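Local coordinates for protein open reading frame 2 (Aeromonas sobria, PDB 3WQB) that probably acts as a chaperone for the serine protease of the same bacterium, binding it as a partner chain, at residues P76-E87 with V134-E144. Sequence-based numbering, arbitrary orientation.
Sequences PELTVSGTLLVE and VNVQIELSGAE
Ser81 OG is gripped twice. Ser81 OG donates to Glu139 OE1 at 2.7 Å and accepts from Thr83 N at 3.1 Å, which closes an ST turn. The hydroxyl meets the carboxylate on its anti side, 25° out of plane. Glu139 gets there because CG lies anti to its backbone N (chi1 175°) and the chain stays extended, running past Ser81 and alongside Thr83. Its other oxygen, OE2, bonds to the backbone of the partner protein chain.

The strands run antiparallel, and their register shifts by two at a beta bulge around Gly82. Water 2 bridges this kink: it accepts from Gly82 N and donates to Thr83 O and to Glu139 O, the latter at 2.8 Å. Regular pairing resumes on both sides, as in the paired bonds of Thr79 with Ser141 and of Leu85 with Gln137.

Val80, Leu84 and Val86 share one face with Leu140, Ile138 and Val136. Leu84 CD2 lies 3.6 Å from Ile138 CG1, the two side chains pointing the same way. Beyond them, Val86 CG1 packs tightly on Val134 CG1 at 3.5 Å.

Helix 122-131 covers Leu84 and Ile138. The face with Gln137 and Ser141 meets the partner protein. Strand 68-69 pairs with 78-81, and strand 111-116 with 83-87, within one antiparallel sheet.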
loop_
_atom_site.group_PDB
_atom_site.type_symbol
_atom_site.label_atom_id
_atom_site.label_comp_id
_atom_site.label_asym_id
_atom_site.label_seq_id
_atom_site.Cartn_x
_atom_site.Cartn_y
_atom_site.Cartn_z
ATOM N N PRO B 76 7.935 -13.068 10.016
ATOM C CA PRO B 76 8.614 -12.517 11.183
ATOM C C PRO B 76 8.256 -13.258 12.463
ATOM O O PRO B 76 7.166 -13.826 12.578
ATOM C CB PRO B 76 8.094 -11.073 11.246
ATOM C CG PRO B 76 6.782 -11.119 10.551
ATOM C CD PRO B 76 6.955 -12.118 9.456
ATOM N N GLU B 77 9.197 -13.252 13.398
ATOM C CA GLU B 77 8.990 -13.736 14.752
ATOM C C GLU B 77 7.893 -12.909 15.427
ATOM O O GLU B 77 7.958 -11.678 15.439
ATOM C CB GLU B 77 10.309 -13.602 15.517
ATOM C CG GLU B 77 10.331 -14.186 16.896
ATOM C CD GLU B 77 11.665 -13.962 17.576
ATOM O OE1 GLU B 77 11.861 -12.876 18.166
ATOM O OE2 GLU B 77 12.519 -14.872 17.515
ATOM N N LEU B 78 6.888 -13.587 15.983
ATOM C CA LEU B 78 5.800 -12.894 16.681
ATOM C C LEU B 78 5.876 -13.079 18.192
ATOM O O LEU B 78 6.340 -14.109 18.682
ATOM C CB LEU B 78 4.433 -13.350 16.163
ATOM C CG LEU B 78 4.145 -13.199 14.666
ATOM C CD1 LEU B 78 2.740 -13.696 14.363
ATOM C CD2 LEU B 78 4.322 -11.767 14.195
ATOM N N THR B 79 5.412 -12.074 18.922
ATOM C CA THR B 79 5.437 -12.105 20.379
ATOM C C THR B 79 4.054 -11.844 20.950
ATOM O O THR B 79 3.331 -10.970 20.482
ATOM C CB THR B 79 6.458 -11.088 20.939
ATOM O OG1 THR B 79 7.753 -11.397 20.411
ATOM C CG2 THR B 79 6.532 -11.156 22.454
ATOM N N VAL B 80 3.686 -12.619 21.963
ATOM C CA VAL B 80 2.437 -12.387 22.674
ATOM C C VAL B 80 2.614 -11.101 23.468
ATOM O O VAL B 80 3.382 -11.061 24.432
ATOM C CB VAL B 80 2.102 -13.562 23.623
ATOM C CG1 VAL B 80 0.790 -13.294 24.359
ATOM C CG2 VAL B 80 2.037 -14.867 22.853
ATOM N N SER B 81 1.923 -10.044 23.046
ATOM C CA SER B 81 2.105 -8.720 23.639
ATOM C C SER B 81 1.517 -8.597 25.042
ATOM O O SER B 81 1.955 -7.752 25.825
ATOM C CB SER B 81 1.499 -7.639 22.736
ATOM O OG SER B 81 0.080 -7.651 22.795
ATOM N N GLY B 82 0.522 -9.431 25.346
ATOM C CA GLY B 82 -0.235 -9.318 26.591
ATOM C C GLY B 82 -1.614 -8.703 26.407
ATOM O O GLY B 82 -2.452 -8.758 27.313
ATOM N N THR B 83 -1.847 -8.120 25.232
ATOM C CA THR B 83 -3.117 -7.467 24.909
ATOM C C THR B 83 -4.066 -8.414 24.178
ATOM O O THR B 83 -3.645 -9.197 23.323
ATOM C CB THR B 83 -2.878 -6.172 24.089
ATOM O OG1 THR B 83 -2.153 -5.236 24.895
ATOM C CG2 THR B 83 -4.192 -5.524 23.635
ATOM N N LEU B 84 -5.341 -8.342 24.556
ATOM C CA LEU B 84 -6.429 -9.030 23.877
ATOM C C LEU B 84 -7.344 -7.994 23.249
ATOM O O LEU B 84 -7.718 -7.012 23.902
ATOM C CB LEU B 84 -7.245 -9.867 24.872
ATOM C CG LEU B 84 -6.545 -10.980 25.650
ATOM C CD1 LEU B 84 -7.238 -11.196 26.982
ATOM C CD2 LEU B 84 -6.530 -12.260 24.859
ATOM N N LEU B 85 -7.696 -8.205 21.986
ATOM C CA LEU B 85 -8.733 -7.402 21.329
ATOM C C LEU B 85 -10.047 -8.143 21.472
ATOM O O LEU B 85 -10.123 -9.339 21.198
ATOM C CB LEU B 85 -8.426 -7.176 19.847
ATOM C CG LEU B 85 -7.091 -6.561 19.415
ATOM C CD1 LEU B 85 -7.222 -6.090 17.981
ATOM C CD2 LEU B 85 -6.616 -5.421 20.295
ATOM N N VAL B 86 -11.074 -7.428 21.915
ATOM C CA VAL B 86 -12.390 -8.009 22.156
ATOM C C VAL B 86 -13.450 -7.145 21.475
ATOM O O VAL B 86 -13.471 -5.926 21.660
ATOM C CB VAL B 86 -12.672 -8.112 23.684
ATOM C CG1 VAL B 86 -14.127 -8.443 23.970
ATOM C CG2 VAL B 86 -11.775 -9.156 24.316
ATOM N N GLU B 87 -14.316 -7.770 20.681
ATOM C CA GLU B 87 -15.424 -7.042 20.068
ATOM C C GLU B 87 -16.598 -6.943 21.041
ATOM O O GLU B 87 -17.390 -7.878 21.188
ATOM C CB GLU B 87 -15.848 -7.663 18.737
ATOM C CG GLU B 87 -16.789 -6.764 17.941
ATOM C CD GLU B 87 -16.915 -7.159 16.485
ATOM O OE1 GLU B 87 -16.676 -8.340 16.152
ATOM O OE2 GLU B 87 -17.267 -6.276 15.671
ATOM N N VAL B 134 -18.031 -14.394 22.512
ATOM C CA VAL B 134 -17.322 -13.137 22.307
ATOM C C VAL B 134 -16.195 -13.343 21.296
ATOM O O VAL B 134 -15.422 -14.295 21.408
ATOM C CB VAL B 134 -16.759 -12.583 23.641
ATOM C CG1 VAL B 134 -16.163 -11.199 23.444
ATOM C CG2 VAL B 134 -17.850 -12.546 24.711
ATOM N N ASN B 135 -16.135 -12.467 20.294
ATOM C CA ASN B 135 -15.024 -12.447 19.342
ATOM C C ASN B 135 -13.781 -11.843 19.989
ATOM O O ASN B 135 -13.812 -10.720 20.485
ATOM C CB ASN B 135 -15.401 -11.666 18.079
ATOM C CG ASN B 135 -16.102 -12.526 17.039
ATOM O OD1 ASN B 135 -16.987 -13.320 17.358
ATOM N ND2 ASN B 135 -15.701 -12.366 15.781
ATOM N N VAL B 136 -12.703 -12.614 19.998
ATOM C CA VAL B 136 -11.467 -12.223 20.677
ATOM C C VAL B 136 -10.249 -12.517 19.796
ATOM O O VAL B 136 -10.228 -13.499 19.062
ATOM C CB VAL B 136 -11.344 -12.929 22.066
ATOM C CG1 VAL B 136 -11.435 -14.453 21.932
ATOM C CG2 VAL B 136 -10.061 -12.532 22.793
ATOM N N GLN B 137 -9.241 -11.651 19.876
ATOM C CA GLN B 137 -7.974 -11.874 19.196
ATOM C C GLN B 137 -6.832 -11.596 20.166
ATOM O O GLN B 137 -6.766 -10.524 20.775
ATOM C CB GLN B 137 -7.853 -10.982 17.946
ATOM C CG GLN B 137 -6.569 -11.190 17.122
ATOM C CD GLN B 137 -6.416 -10.172 15.999
ATOM O OE1 GLN B 137 -6.974 -9.083 16.058
ATOM N NE2 GLN B 137 -5.662 -10.531 14.966
ATOM N N ILE B 138 -5.957 -12.581 20.332
ATOM C CA ILE B 138 -4.730 -12.398 21.100
ATOM C C ILE B 138 -3.739 -11.638 20.226
ATOM O O ILE B 138 -3.419 -12.081 19.119
ATOM C CB ILE B 138 -4.118 -13.757 21.518
ATOM C CG1 ILE B 138 -5.110 -14.530 22.395
ATOM C CG2 ILE B 138 -2.794 -13.549 22.252
ATOM C CD1 ILE B 138 -4.789 -16.003 22.585
ATOM N N GLU B 139 -3.275 -10.485 20.701
ATOM C CA GLU B 139 -2.319 -9.710 19.908
ATOM C C GLU B 139 -0.953 -10.385 19.822
ATOM O O GLU B 139 -0.318 -10.675 20.841
ATOM C CB GLU B 139 -2.159 -8.280 20.416
ATOM C CG GLU B 139 -1.067 -7.534 19.648
ATOM C CD GLU B 139 -0.976 -6.074 19.991
ATOM O OE1 GLU B 139 -0.913 -5.733 21.187
ATOM O OE2 GLU B 139 -0.929 -5.268 19.047
ATOM N N LEU B 140 -0.523 -10.625 18.594
ATOM C CA LEU B 140 0.793 -11.169 18.312
ATOM C C LEU B 140 1.584 -10.091 17.586
ATOM O O LEU B 140 1.335 -9.806 16.409
ATOM C CB LEU B 140 0.685 -12.452 17.482
ATOM C CG LEU B 140 -0.199 -13.562 18.076
ATOM C CD1 LEU B 140 -0.314 -14.748 17.116
ATOM C CD2 LEU B 140 0.291 -14.020 19.458
ATOM N N SER B 141 2.523 -9.490 18.308
ATOM C CA SER B 141 3.256 -8.319 17.839
ATOM C C SER B 141 4.532 -8.715 17.119
ATOM O O SER B 141 4.992 -9.849 17.224
ATOM C CB SER B 141 3.588 -7.403 19.017
ATOM O OG SER B 141 4.563 -8.002 19.851
ATOM N N GLY B 142 5.096 -7.767 16.378
ATOM C CA GLY B 142 6.328 -8.006 15.644
ATOM C C GLY B 142 6.390 -7.180 14.383
ATOM O O GLY B 142 5.502 -6.358 14.115
ATOM N N ALA B 143 7.433 -7.420 13.601
ATOM C CA ALA B 143 7.769 -6.570 12.467
ATOM C C ALA B 143 7.020 -6.972 11.194
ATOM O O ALA B 143 7.625 -7.321 10.182
ATOM C CB ALA B 143 9.282 -6.578 12.252
ATOM N N GLU B 144 5.694 -6.904 11.246
ATOM C CA GLU B 144 4.870 -7.366 10.136
ATOM C C GLU B 144 4.856 -6.365 8.982
ATOM O O GLU B 144 5.035 -6.741 7.820
ATOM C CB GLU B 144 3.463 -7.718 10.621
ATOM C CG GLU B 144 3.488 -8.942 11.529
ATOM C CD GLU B 144 2.122 -9.346 12.030
ATOM O OE1 GLU B 144 1.566 -10.323 11.492
ATOM O OE2 GLU B 144 1.607 -8.688 12.960
HETATM O O HOH W 1 9.311 -9.359 14.486
HETATM O O HOH W 2 -1.253 -10.797 23.528
HETATM O O HOH W 3 -17.902 -10.337 20.220
#